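Local coordinates for TATA-box-binding protein (Sulfolobus acidocaldarius, PDB 1MP9), which probably binds the TATA box element near the transcription start site and so helps activate archaeal genes transcribed by RNA polymerase, at residues L115-N120 with D186-V191; V119-A124 with L152-S157; F126-N131 with D180-L185; P148-L153 with H172-K177; A11-E16 with I109-N114. All coordinates share one frame; numbering follows the deposited sequence.

Interaction 1: L115-N120 with D186-V191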
# COMPACT_ATOMS: atom_id res chain seq x y z
N LEU A 115 -1.76 -1.87 17.44
CA LEU A 115 -1.53 -3.25 17.88
C LEU A 115 -1.02 -3.27 19.31
O LEU A 115 -1.07 -4.30 19.95
CB LEU A 115 -0.49 -3.95 17.00
CG LEU A 115 -0.89 -4.16 15.53
CD1 LEU A 115 0.30 -4.79 14.79
CD2 LEU A 115 -2.10 -5.06 15.45
N HIS A 116 -0.52 -2.14 19.80
CA HIS A 116 -0.02 -2.07 21.19
C HIS A 116 1.16 -2.95 21.50
O HIS A 116 1.30 -3.49 22.60
CB HIS A 116 -1.15 -2.33 22.17
CG HIS A 116 -2.06 -1.16 22.34
ND1 HIS A 116 -1.72 -0.08 23.12
CD2 HIS A 116 -3.23 -0.84 21.74
CE1 HIS A 116 -2.64 0.86 22.99
NE2 HIS A 116 -3.57 0.42 22.15
N VAL A 117 2.02 -3.09 20.50
CA VAL A 117 3.25 -3.85 20.63
C VAL A 117 4.16 -3.17 19.65
O VAL A 117 3.68 -2.54 18.73
CB VAL A 117 3.10 -5.33 20.15
CG1 VAL A 117 2.11 -6.03 20.99
CG2 VAL A 117 2.70 -5.35 18.63
N ILE A 118 5.46 -3.32 19.83
CA ILE A 118 6.40 -2.78 18.88
C ILE A 118 6.59 -3.86 17.79
O ILE A 118 6.63 -5.03 18.11
CB ILE A 118 7.76 -2.49 19.57
CG1 ILE A 118 7.65 -1.15 20.31
CG2 ILE A 118 8.91 -2.48 18.57
CD1 ILE A 118 8.95 -0.76 21.09
N VAL A 119 6.71 -3.44 16.53
CA VAL A 119 6.88 -4.39 15.44
C VAL A 119 8.29 -4.33 14.89
O VAL A 119 8.79 -3.25 14.59
CB VAL A 119 5.87 -4.09 14.30
CG1 VAL A 119 5.92 -5.21 13.21
CG2 VAL A 119 4.45 -4.00 14.91
N ASN A 120 8.97 -5.47 14.78
CA ASN A 120 10.30 -5.44 14.21
C ASN A 120 10.08 -5.54 12.68
O ASN A 120 9.91 -6.64 12.14
CB ASN A 120 11.14 -6.64 14.73
CG ASN A 120 12.59 -6.60 14.25
OD1 ASN A 120 12.89 -6.00 13.25
ND2 ASN A 120 13.48 -7.25 14.97
N ASP A 186 7.43 -14.28 15.59
CA ASP A 186 8.23 -13.65 16.66
C ASP A 186 8.80 -12.28 16.22
O ASP A 186 10.00 -12.00 16.35
CB ASP A 186 9.37 -14.57 17.08
CG ASP A 186 10.11 -14.04 18.31
OD1 ASP A 186 9.52 -13.30 19.12
OD2 ASP A 186 11.29 -14.38 18.48
N CYS A 187 7.91 -11.43 15.72
CA CYS A 187 8.27 -10.11 15.25
C CYS A 187 7.69 -8.97 16.08
O CYS A 187 7.73 -7.81 15.64
CB CYS A 187 7.80 -9.96 13.79
SG CYS A 187 8.82 -10.89 12.59
N VAL A 188 7.13 -9.27 17.25
CA VAL A 188 6.58 -8.20 18.07
C VAL A 188 7.13 -8.25 19.48
O VAL A 188 7.54 -9.30 19.97
CB VAL A 188 5.03 -8.23 18.12
CG1 VAL A 188 4.44 -8.07 16.69
CG2 VAL A 188 4.55 -9.51 18.76
N LYS A 189 7.19 -7.08 20.11
CA LYS A 189 7.68 -6.95 21.48
C LYS A 189 6.58 -6.19 22.19
O LYS A 189 6.25 -5.06 21.81
CB LYS A 189 8.97 -6.13 21.49
CG LYS A 189 9.57 -5.99 22.89
CD LYS A 189 11.10 -5.84 22.83
CE LYS A 189 11.68 -5.47 24.22
NZ LYS A 189 13.16 -5.64 24.17
N PRO A 190 5.96 -6.82 23.21
CA PRO A 190 4.87 -6.19 23.96
C PRO A 190 5.43 -5.28 25.07
O PRO A 190 5.35 -5.59 26.26
CB PRO A 190 4.10 -7.39 24.49
CG PRO A 190 5.23 -8.39 24.80
CD PRO A 190 6.21 -8.20 23.65
N VAL A 191 5.99 -4.14 24.65
CA VAL A 191 6.62 -3.20 25.58
C VAL A 191 5.73 -2.58 26.63
O VAL A 191 6.23 -1.98 27.59
CB VAL A 191 7.36 -2.05 24.84
CG1 VAL A 191 6.42 -1.32 23.88
CG2 VAL A 191 7.93 -1.05 25.87
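A small two-stranded antiparallel sheet, separate from the large saddle sheet of TATA-binding protein, pairs strand 118-119 of the second repeat with strand 188-189, which follows helix 168-184. It forms where the chain leaves that helix through a Schellman motif at Asp186 and comes to lie beside the entry to helix 121-127. Ile118 and Lys189 are the hydrogen-bonded pair: Ile118 N donates to Lys189 O at 2.8 Å, and Lys189 N returns a bond to Ile118 O at 2.9 Å. Two residues on, Asn120 N points almost straight at Cys187 O (2.8 Å, 176° at the hydrogen), and all three donors lie in the plane of the carbonyl they meet. Val119 and Val188, the non-hydrogen-bonded pair, share the face on which Val188 leans against Leu182 and Val183 of helix 168-184. Val117 extends this apolar side. With its CG1 anti to the carbonyl carbon (chi1 -63°), Val117 CG2 takes the crowded position between backbone N and carbonyl carbon and comes within 3.7 Å of Val188 CB; the two side chains cross obliquely. Ile118 and Lys189 occupy the opposite, exposed face. There Ile118 crosses Val191 obliquely, with Val191 CG1 lying 3.8 Å from Ile118 CG1. An inverse gamma turn centred on Pro190 brings Val191 back, so that Lys189 O receives a second, weak bond from Val191 N at 3.0 Å besides the one from Ile118.

Interaction 2: V119-A124 with L152-S157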
# COMPACT_ATOMS: atom_id res chain seq x y z
N VAL A 119 6.71 -3.44 16.53
CA VAL A 119 6.88 -4.39 15.44
C VAL A 119 8.29 -4.33 14.89
O VAL A 119 8.79 -3.25 14.59
CB VAL A 119 5.87 -4.09 14.30
CG1 VAL A 119 5.92 -5.21 13.21
CG2 VAL A 119 4.45 -4.00 14.91
N ASN A 120 8.97 -5.47 14.78
CA ASN A 120 10.30 -5.44 14.21
C ASN A 120 10.08 -5.54 12.68
O ASN A 120 9.91 -6.64 12.14
CB ASN A 120 11.14 -6.64 14.73
CG ASN A 120 12.59 -6.60 14.25
OD1 ASN A 120 12.89 -6.00 13.25
ND2 ASN A 120 13.48 -7.25 14.97
N LEU A 121 10.11 -4.41 11.99
CA LEU A 121 9.86 -4.39 10.55
C LEU A 121 10.95 -5.06 9.70
O LEU A 121 10.64 -5.75 8.71
CB LEU A 121 9.64 -2.95 10.08
CG LEU A 121 8.51 -2.19 10.79
CD1 LEU A 121 8.40 -0.81 10.20
CD2 LEU A 121 7.18 -2.93 10.64
N ASP A 122 12.22 -4.86 10.09
CA ASP A 122 13.37 -5.46 9.39
C ASP A 122 13.21 -6.97 9.41
O ASP A 122 13.44 -7.64 8.39
CB ASP A 122 14.70 -5.13 10.10
CG ASP A 122 15.16 -3.69 9.88
OD1 ASP A 122 15.46 -3.29 8.74
OD2 ASP A 122 15.26 -2.94 10.88
N LYS A 123 12.80 -7.51 10.55
CA LYS A 123 12.62 -8.95 10.68
C LYS A 123 11.38 -9.44 9.97
O LYS A 123 11.43 -10.47 9.28
CB LYS A 123 12.57 -9.36 12.14
CG LYS A 123 12.50 -10.87 12.34
CD LYS A 123 12.51 -11.21 13.82
CE LYS A 123 12.52 -12.74 14.03
NZ LYS A 123 12.57 -13.07 15.47
N ALA A 124 10.27 -8.73 10.14
CA ALA A 124 9.02 -9.10 9.50
C ALA A 124 9.15 -9.04 7.96
O ALA A 124 8.58 -9.89 7.24
CB ALA A 124 7.86 -8.15 9.97
N LEU A 152 -2.23 -3.08 3.88
CA LEU A 152 -1.89 -2.66 5.22
C LEU A 152 -0.62 -1.83 5.26
O LEU A 152 0.34 -2.16 4.58
CB LEU A 152 -1.63 -3.87 6.10
CG LEU A 152 -2.68 -4.97 6.16
CD1 LEU A 152 -2.19 -6.09 7.12
CD2 LEU A 152 -4.02 -4.36 6.63
N LEU A 153 -0.62 -0.76 6.06
CA LEU A 153 0.60 0.05 6.28
C LEU A 153 0.86 -0.31 7.75
O LEU A 153 -0.02 -0.14 8.58
CB LEU A 153 0.33 1.54 6.14
CG LEU A 153 -0.29 1.96 4.81
CD1 LEU A 153 -0.45 3.48 4.78
CD2 LEU A 153 0.61 1.54 3.64
N ILE A 154 2.04 -0.82 8.07
CA ILE A 154 2.36 -1.26 9.44
C ILE A 154 3.62 -0.55 9.91
O ILE A 154 4.67 -0.65 9.28
CB ILE A 154 2.63 -2.79 9.45
CG1 ILE A 154 1.39 -3.54 8.92
CG2 ILE A 154 3.02 -3.28 10.90
CD1 ILE A 154 1.75 -5.02 8.60
N PHE A 155 3.51 0.16 11.02
CA PHE A 155 4.64 0.92 11.52
C PHE A 155 5.24 0.24 12.73
O PHE A 155 4.56 -0.52 13.45
CB PHE A 155 4.20 2.35 11.84
CG PHE A 155 3.60 3.08 10.66
CD1 PHE A 155 2.22 3.13 10.47
CD2 PHE A 155 4.42 3.74 9.73
CE1 PHE A 155 1.66 3.81 9.38
CE2 PHE A 155 3.87 4.42 8.63
CZ PHE A 155 2.47 4.45 8.46
N SER A 156 6.50 0.54 12.97
CA SER A 156 7.22 -0.09 14.05
C SER A 156 6.57 0.15 15.40
O SER A 156 6.68 -0.69 16.29
CB SER A 156 8.68 0.37 14.04
OG SER A 156 8.76 1.70 14.46
N SER A 157 5.83 1.26 15.53
CA SER A 157 5.16 1.58 16.78
C SER A 157 3.93 0.70 17.04
O SER A 157 3.34 0.75 18.13
CB SER A 157 4.65 3.02 16.73
OG SER A 157 3.61 3.07 15.76
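Leu121 has CG anti to its carbonyl carbon (chi1 -56°) and a chain extended from there, which carries both methyls across to residues 154-156; Ile154 answers with CG2, set anti to its backbone N. The leucine fork meets the main chain as much as side chains: Leu121 CD1 lies 3.6 Å from Ser156 N, and Leu121 CD2 lies 3.7 Å from Ile154 O. Ile154 CG2 also packs against two residues of the other segment, 4.2 Å from Leu121 CD2, which approaches obliquely, and 4.2 Å from Val119 CG1, where the side chains cross at about a right angle. A single hydrogen bond joins the segments: Val119 N donates to a lone pair of Ser156 O at 2.8 Å, nearly straight (169°). Just beyond, Asn120 is the N-cap of helix 121-127, and its OD1 accepts from Lys123 N at 3.1 Å with the donor 62° above the amide plane. This places the helix start of the second TBP repeat beside the end of strand 150-154, with Leu121 also touching Leu141 and Tyr133. An alanine in place of Leu121 would remove CG and both methyls and would probably loosen the packing over Ile154 and the Ser156 backbone. With one backbone bond and no charged pair between the segments, the contact probably owes much of its hold to buried aliphatic surface.

Interaction 3: F126-N131 with D180-L185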
# COMPACT_ATOMS: atom_id res chain seq x y z
N PHE A 126 11.43 -9.91 6.01
CA PHE A 126 11.95 -11.10 5.37
C PHE A 126 11.29 -12.40 5.80
O PHE A 126 11.67 -13.46 5.31
CB PHE A 126 13.46 -11.16 5.58
CG PHE A 126 14.20 -10.09 4.83
CD1 PHE A 126 15.05 -9.22 5.51
CD2 PHE A 126 13.96 -9.89 3.48
CE1 PHE A 126 15.66 -8.15 4.84
CE2 PHE A 126 14.56 -8.82 2.78
CZ PHE A 126 15.41 -7.94 3.47
N LEU A 127 10.32 -12.36 6.70
CA LEU A 127 9.66 -13.59 7.08
C LEU A 127 8.19 -13.62 6.62
O LEU A 127 7.57 -14.69 6.56
CB LEU A 127 9.76 -13.82 8.60
CG LEU A 127 11.19 -13.82 9.21
CD1 LEU A 127 11.07 -13.95 10.73
CD2 LEU A 127 12.06 -14.95 8.63
N LEU A 128 7.63 -12.45 6.32
CA LEU A 128 6.27 -12.39 5.82
C LEU A 128 6.44 -12.50 4.32
O LEU A 128 7.53 -12.38 3.81
CB LEU A 128 5.62 -11.02 6.09
CG LEU A 128 5.17 -10.60 7.49
CD1 LEU A 128 4.78 -9.11 7.51
CD2 LEU A 128 4.02 -11.46 7.91
N GLU A 129 5.35 -12.73 3.63
CA GLU A 129 5.38 -12.78 2.18
C GLU A 129 4.94 -11.39 1.71
O GLU A 129 4.85 -10.45 2.52
CB GLU A 129 4.39 -13.82 1.67
CG GLU A 129 5.00 -15.21 1.45
CD GLU A 129 6.04 -15.21 0.33
OE1 GLU A 129 7.16 -14.71 0.55
OE2 GLU A 129 5.71 -15.70 -0.78
N ASN A 130 4.64 -11.29 0.42
CA ASN A 130 4.15 -10.10 -0.30
C ASN A 130 4.21 -8.73 0.35
O ASN A 130 3.16 -8.07 0.53
CB ASN A 130 2.70 -10.32 -0.77
CG ASN A 130 2.26 -11.78 -0.70
OD1 ASN A 130 1.33 -12.13 0.05
ND2 ASN A 130 2.91 -12.63 -1.48
N ASN A 131 5.42 -8.25 0.63
CA ASN A 131 5.52 -6.94 1.26
C ASN A 131 6.66 -6.07 0.78
O ASN A 131 7.60 -6.52 0.12
CB ASN A 131 5.68 -7.11 2.77
CG ASN A 131 7.09 -7.54 3.15
OD1 ASN A 131 7.37 -8.73 3.35
ND2 ASN A 131 7.99 -6.57 3.25
N ASP A 180 -1.58 -12.03 14.51
CA ASP A 180 -1.28 -13.43 14.78
C ASP A 180 -0.08 -13.89 13.97
O ASP A 180 0.77 -14.62 14.48
CB ASP A 180 -2.49 -14.29 14.43
CG ASP A 180 -3.61 -14.13 15.42
OD1 ASP A 180 -4.78 -14.45 15.09
OD2 ASP A 180 -3.32 -13.66 16.54
N LYS A 181 0.02 -13.47 12.72
CA LYS A 181 1.18 -13.88 11.94
C LYS A 181 2.46 -13.23 12.51
O LYS A 181 3.50 -13.88 12.63
CB LYS A 181 0.99 -13.54 10.46
CG LYS A 181 2.18 -13.96 9.55
CD LYS A 181 2.48 -15.49 9.60
CE LYS A 181 2.69 -16.04 8.19
NZ LYS A 181 3.28 -17.44 8.16
N LEU A 182 2.38 -11.95 12.88
CA LEU A 182 3.57 -11.32 13.44
C LEU A 182 4.01 -12.00 14.74
O LEU A 182 5.21 -12.15 14.99
CB LEU A 182 3.33 -9.81 13.64
CG LEU A 182 3.19 -9.06 12.32
CD1 LEU A 182 2.58 -7.66 12.60
CD2 LEU A 182 4.54 -8.96 11.61
N VAL A 183 3.05 -12.43 15.56
CA VAL A 183 3.39 -13.12 16.83
C VAL A 183 4.01 -14.47 16.47
O VAL A 183 5.04 -14.88 17.01
CB VAL A 183 2.11 -13.37 17.68
CG1 VAL A 183 2.39 -14.32 18.85
CG2 VAL A 183 1.58 -12.03 18.24
N GLU A 184 3.39 -15.15 15.52
CA GLU A 184 3.88 -16.46 15.09
C GLU A 184 5.34 -16.37 14.63
O GLU A 184 6.17 -17.20 15.02
CB GLU A 184 2.97 -16.96 13.97
CG GLU A 184 3.07 -18.42 13.64
CD GLU A 184 2.90 -18.64 12.16
OE1 GLU A 184 1.95 -18.07 11.57
OE2 GLU A 184 3.72 -19.38 11.57
N LEU A 185 5.67 -15.36 13.84
CA LEU A 185 7.03 -15.16 13.34
C LEU A 185 7.95 -14.49 14.38
O LEU A 185 9.11 -14.21 14.10
CB LEU A 185 7.00 -14.31 12.07
CG LEU A 185 6.21 -14.87 10.86
CD1 LEU A 185 6.01 -13.76 9.83
CD2 LEU A 185 6.98 -16.09 10.25
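The aliphatic contacts centre on Leu128, whose CG is anti to its carbonyl carbon and whose two methyls reach different residues. CD2 of Leu128 lies 3.5 Å from Lys181 CG and 3.6 Å from Leu185 CD1; the lysine runs past it in the opposite direction, while Leu185 crosses it obliquely. The other methyl, Leu128 CD1, approaches Leu182 CD2 at 4.1 Å. Leu127 adds its root, with Leu127 CB 3.9 Å from Leu185 CD1. An alanine in place of Leu128 would lose the contacts to Lys181, Leu182 and Leu185 and would probably leave those side chains less well packed. The turns brought together are the last of helix 168-184, the long helix that closes the second TBP repeat, and the exit of the short helix 121-127, with Leu127 also packing on Phe47 of the second subunit. On the long helix, Leu185 N donates to Lys181 O at 2.9 Å, which keeps Leu185 and Lys181 one turn apart on the side facing Leu128. The Lys181 chain starts with CG anti to its backbone N and bends at chi2 (59°) and chi3, ending in a long salt bridge of 3.7 Å from Lys181 NZ to Glu184 OE1.

Interaction 4: P148-L153 with H172-K177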
# COMPACT_ATOMS: atom_id res chain seq x y z
N PRO A 148 -8.79 -10.81 4.02
CA PRO A 148 -9.60 -10.07 3.04
C PRO A 148 -8.67 -9.32 2.08
O PRO A 148 -7.47 -9.25 2.30
CB PRO A 148 -10.38 -9.10 3.91
CG PRO A 148 -9.36 -8.77 5.00
CD PRO A 148 -8.82 -10.13 5.34
N ARG A 149 -9.24 -8.73 1.04
CA ARG A 149 -8.47 -8.01 0.05
C ARG A 149 -8.20 -6.56 0.48
O ARG A 149 -8.92 -5.65 0.12
CB ARG A 149 -9.24 -8.08 -1.27
CG ARG A 149 -8.46 -7.55 -2.43
CD ARG A 149 -9.06 -8.04 -3.74
NE ARG A 149 -8.26 -7.50 -4.82
CZ ARG A 149 -8.69 -6.58 -5.66
NH1 ARG A 149 -9.93 -6.11 -5.56
NH2 ARG A 149 -7.86 -6.11 -6.58
N VAL A 150 -7.14 -6.37 1.25
CA VAL A 150 -6.82 -5.04 1.78
C VAL A 150 -5.35 -4.77 1.67
O VAL A 150 -4.54 -5.68 1.43
CB VAL A 150 -7.23 -4.92 3.31
CG1 VAL A 150 -8.73 -5.24 3.50
CG2 VAL A 150 -6.42 -5.93 4.17
N VAL A 151 -4.98 -3.52 1.86
CA VAL A 151 -3.57 -3.18 1.86
C VAL A 151 -3.32 -2.64 3.27
O VAL A 151 -4.12 -1.87 3.81
CB VAL A 151 -3.22 -2.11 0.81
CG1 VAL A 151 -1.80 -1.58 1.06
CG2 VAL A 151 -3.30 -2.72 -0.63
N LEU A 152 -2.23 -3.08 3.88
CA LEU A 152 -1.89 -2.66 5.22
C LEU A 152 -0.62 -1.83 5.26
O LEU A 152 0.34 -2.16 4.58
CB LEU A 152 -1.63 -3.87 6.10
CG LEU A 152 -2.68 -4.97 6.16
CD1 LEU A 152 -2.19 -6.09 7.12
CD2 LEU A 152 -4.02 -4.36 6.63
N LEU A 153 -0.62 -0.76 6.06
CA LEU A 153 0.60 0.05 6.28
C LEU A 153 0.86 -0.31 7.75
O LEU A 153 -0.02 -0.14 8.58
CB LEU A 153 0.33 1.54 6.14
CG LEU A 153 -0.29 1.96 4.81
CD1 LEU A 153 -0.45 3.48 4.78
CD2 LEU A 153 0.61 1.54 3.64
N HIS A 172 -11.52 -5.83 10.85
CA HIS A 172 -11.11 -6.53 12.05
C HIS A 172 -10.44 -7.86 11.78
O HIS A 172 -9.54 -8.27 12.52
CB HIS A 172 -12.27 -6.73 13.02
CG HIS A 172 -12.65 -5.49 13.76
ND1 HIS A 172 -13.46 -4.51 13.22
CD2 HIS A 172 -12.35 -5.08 15.01
CE1 HIS A 172 -13.66 -3.57 14.12
NE2 HIS A 172 -13.00 -3.89 15.22
N LYS A 173 -10.88 -8.55 10.75
CA LYS A 173 -10.24 -9.81 10.42
C LYS A 173 -8.79 -9.60 9.98
O LYS A 173 -7.88 -10.33 10.38
CB LYS A 173 -10.96 -10.52 9.28
CG LYS A 173 -10.23 -11.79 8.85
CD LYS A 173 -11.02 -12.54 7.78
CE LYS A 173 -10.24 -13.78 7.27
NZ LYS A 173 -11.09 -14.46 6.24
N ALA A 174 -8.58 -8.60 9.14
CA ALA A 174 -7.22 -8.35 8.67
C ALA A 174 -6.26 -7.98 9.82
O ALA A 174 -5.12 -8.42 9.84
CB ALA A 174 -7.26 -7.24 7.61
N VAL A 175 -6.74 -7.18 10.77
CA VAL A 175 -5.88 -6.76 11.89
C VAL A 175 -5.49 -7.96 12.74
O VAL A 175 -4.32 -8.18 12.98
CB VAL A 175 -6.59 -5.64 12.76
CG1 VAL A 175 -5.76 -5.33 14.01
CG2 VAL A 175 -6.75 -4.36 11.92
N LYS A 176 -6.46 -8.76 13.20
CA LYS A 176 -6.15 -9.95 13.99
C LYS A 176 -5.24 -10.90 13.20
O LYS A 176 -4.38 -11.54 13.78
CB LYS A 176 -7.41 -10.73 14.42
CG LYS A 176 -7.01 -12.00 15.23
CD LYS A 176 -8.15 -12.95 15.62
CE LYS A 176 -7.60 -14.30 16.23
NZ LYS A 176 -6.61 -14.08 17.32
N LYS A 177 -5.46 -11.01 11.90
CA LYS A 177 -4.65 -11.92 11.09
C LYS A 177 -3.17 -11.53 11.05
O LYS A 177 -2.30 -12.36 11.29
CB LYS A 177 -5.20 -11.99 9.66
CG LYS A 177 -4.62 -13.12 8.78
CD LYS A 177 -5.51 -13.26 7.51
CE LYS A 177 -4.81 -14.03 6.38
NZ LYS A 177 -5.74 -14.29 5.23
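Helix 168-184, the long helix on the convex side of the saddle-shaped TBP fold, here packs over strand 150-154 and the turn leading into it; residues 148-153 and 172-177 both lie in the second repeat. Lys173 comes first. Its CG is anti to its backbone N and the chain beyond is fully extended, so the aliphatic part slides past the Pro148 ring in the opposite direction, with Lys173 CD 4.1 Å from Pro148 CD. Ala174 follows as the centre of the contact, its one methyl facing three side chains. Ala174 CB lies 3.7 Å from Pro148 CG and 3.8 Å from Val150 CG2, the branch that stands between backbone N and carbonyl carbon in the crowded position. Leu152 CD2 is more distant, 4.4 Å from Ala174 CB. The small methyl lets the helix come close to the turn, with Ala174 CA 6.3 Å from Pro148 CA. Val175 points its CB away from the strand, and its side chain touches Ile162 and Val13 of strand 12-23, so the helix covers neighbouring strands as well. Val151 and Leu153, on the other face of strand 150-154, pack against Arg144 and Ile142 of the second subunit, consistent with a dimer contact on the face with which TBP proteins bind DNA. Lys177, one turn beyond Lys173, sends its own extended chain to the approach to the strand, where its NZ hydrogen-bonds Glu147 O, the carbonyl oxygen of the cis peptide before Pro148.

Interaction 5: A11-E16 with I109-N114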
# COMPACT_ATOMS: atom_id res chain seq x y z
N ALA A 11 -5.21 -5.25 20.24
CA ALA A 11 -5.34 -4.30 19.13
C ALA A 11 -6.67 -3.57 19.17
O ALA A 11 -7.70 -4.16 19.48
CB ALA A 11 -5.18 -5.01 17.81
N VAL A 12 -6.62 -2.28 18.87
CA VAL A 12 -7.79 -1.41 18.84
C VAL A 12 -7.94 -0.87 17.43
O VAL A 12 -6.99 -0.30 16.84
CB VAL A 12 -7.62 -0.24 19.83
CG1 VAL A 12 -8.81 0.73 19.70
CG2 VAL A 12 -7.52 -0.81 21.27
N VAL A 13 -9.14 -1.05 16.87
CA VAL A 13 -9.45 -0.62 15.53
C VAL A 13 -10.30 0.64 15.55
O VAL A 13 -11.23 0.74 16.35
CB VAL A 13 -10.25 -1.73 14.76
CG1 VAL A 13 -10.68 -1.19 13.37
CG2 VAL A 13 -9.39 -3.00 14.60
N ASN A 14 -9.97 1.60 14.69
CA ASN A 14 -10.73 2.84 14.58
C ASN A 14 -11.06 3.10 13.11
O ASN A 14 -10.16 3.06 12.27
CB ASN A 14 -9.90 4.00 15.13
CG ASN A 14 -10.70 5.27 15.25
OD1 ASN A 14 -11.69 5.32 15.98
ND2 ASN A 14 -10.29 6.31 14.52
N ILE A 15 -12.32 3.36 12.79
CA ILE A 15 -12.69 3.68 11.41
C ILE A 15 -12.41 5.15 11.19
O ILE A 15 -12.91 5.99 11.93
CB ILE A 15 -14.13 3.39 11.13
CG1 ILE A 15 -14.35 1.88 11.28
CG2 ILE A 15 -14.52 3.89 9.69
CD1 ILE A 15 -15.72 1.41 10.93
N GLU A 16 -11.57 5.45 10.21
CA GLU A 16 -11.21 6.83 9.91
C GLU A 16 -12.13 7.43 8.85
O GLU A 16 -12.40 8.61 8.87
CB GLU A 16 -9.76 6.88 9.39
CG GLU A 16 -8.70 6.34 10.38
CD GLU A 16 -8.69 7.12 11.69
OE1 GLU A 16 -9.25 8.22 11.72
OE2 GLU A 16 -8.11 6.63 12.68
N ILE A 109 -13.37 1.36 3.01
CA ILE A 109 -13.34 1.76 4.40
C ILE A 109 -11.87 1.97 4.73
O ILE A 109 -11.04 1.13 4.39
CB ILE A 109 -13.89 0.66 5.31
CG1 ILE A 109 -15.39 0.45 5.02
CG2 ILE A 109 -13.67 1.05 6.78
CD1 ILE A 109 -16.02 -0.64 5.88
N VAL A 110 -11.52 3.11 5.32
CA VAL A 110 -10.13 3.29 5.69
C VAL A 110 -10.16 3.27 7.21
O VAL A 110 -10.95 3.98 7.83
CB VAL A 110 -9.54 4.66 5.24
CG1 VAL A 110 -8.09 4.80 5.82
CG2 VAL A 110 -9.53 4.76 3.68
N ALA A 111 -9.33 2.44 7.82
CA ALA A 111 -9.31 2.38 9.28
C ALA A 111 -7.90 2.43 9.76
O ALA A 111 -6.96 2.20 8.98
CB ALA A 111 -9.92 1.05 9.80
N SER A 112 -7.75 2.73 11.04
CA SER A 112 -6.43 2.69 11.64
C SER A 112 -6.53 1.64 12.75
O SER A 112 -7.65 1.20 13.12
CB SER A 112 -6.01 4.03 12.24
OG SER A 112 -6.94 4.47 13.21
N ALA A 113 -5.37 1.20 13.23
CA ALA A 113 -5.33 0.26 14.34
C ALA A 113 -4.09 0.51 15.14
O ALA A 113 -3.10 1.07 14.64
CB ALA A 113 -5.34 -1.17 13.85
N ASN A 114 -4.17 0.11 16.41
CA ASN A 114 -3.04 0.18 17.31
C ASN A 114 -2.87 -1.24 17.80
O ASN A 114 -3.73 -1.74 18.54
CB ASN A 114 -3.34 1.04 18.52
CG ASN A 114 -2.44 2.21 18.62
OD1 ASN A 114 -2.47 3.13 17.76
ND2 ASN A 114 -1.60 2.23 19.67
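Strands 12-16 and 109-114 run antiparallel at 146°, their axes 4.4 Å apart at the closest point, with Val12-Asn114 and Asn14-Ser112 as hydrogen-bonded pairs and Val13-Ala113 and Ile15-Ala111 as non-hydrogen-bonded ones. This is the middle of the TBP saddle, where the strands of the two repeats meet and make one continuous sheet. The shortest rung runs from Ser112 N to Asn14 O at 2.7 Å, nearly along the C=O axis. Beside it Ala111 CB sits tightly against the same oxygen, 3.2 Å from Asn14 O. Val13, Ile15, Ala111 and Ala113 share the apolar face, where Val13 CG1 lies 4.3 Å from Ala111 CB. At its far end the Ile15 and Ile109 side chains cross obliquely, with Ile15 CG2 4.2 Å from Ile109 CG2. Val171 of helix 168-184 covers both Val13 and Ala111. Asn14 and Ser112 occupy the opposite face, and Glu16 folds back over them, its CG anti to the carbonyl carbon and its chain bent at chi2 (-60°). Ser112 OG donates to the anti lone pair of Glu16 OE2 at 2.5 Å, a very short bond. Asn14 ND2 donates to the same Glu16 OE2 at 2.9 Å; the oxygen lies in the amide plane, while the amide arrives 61° above the carboxylate plane. Gln137 of the second subunit packs on Glu16 and Ser112. Two donors on one carboxylate oxygen would probably favour the charged form of Glu16 and hold its bent chain across the junction of the repeats.

Interactions 1, 2 and 3 cluster at one end of the second repeat. Interactions 1 and 2, with centres about 8 Å apart, share Val119 and Asn120 and are tied by a salt bridge of 3.5 Å from Asp186 OD2 to Lys123 NZ. Interaction 3 joins them through Leu182, whose O probably accepts a hydrogen bond from Cys187 N (2.9 Å). Interaction 4 uses an earlier part of the same long helix, about 13 Å from interaction 3 between centres, and bridges to interaction 5: His172 NE2 stands 3.5 Å from Val13 CB. Leu115 CD2 meets Ala11 CB and Val175 CG1, linking interaction 1 to interactions 5 and 4. Interactions 2 to 5 all touch the second subunit.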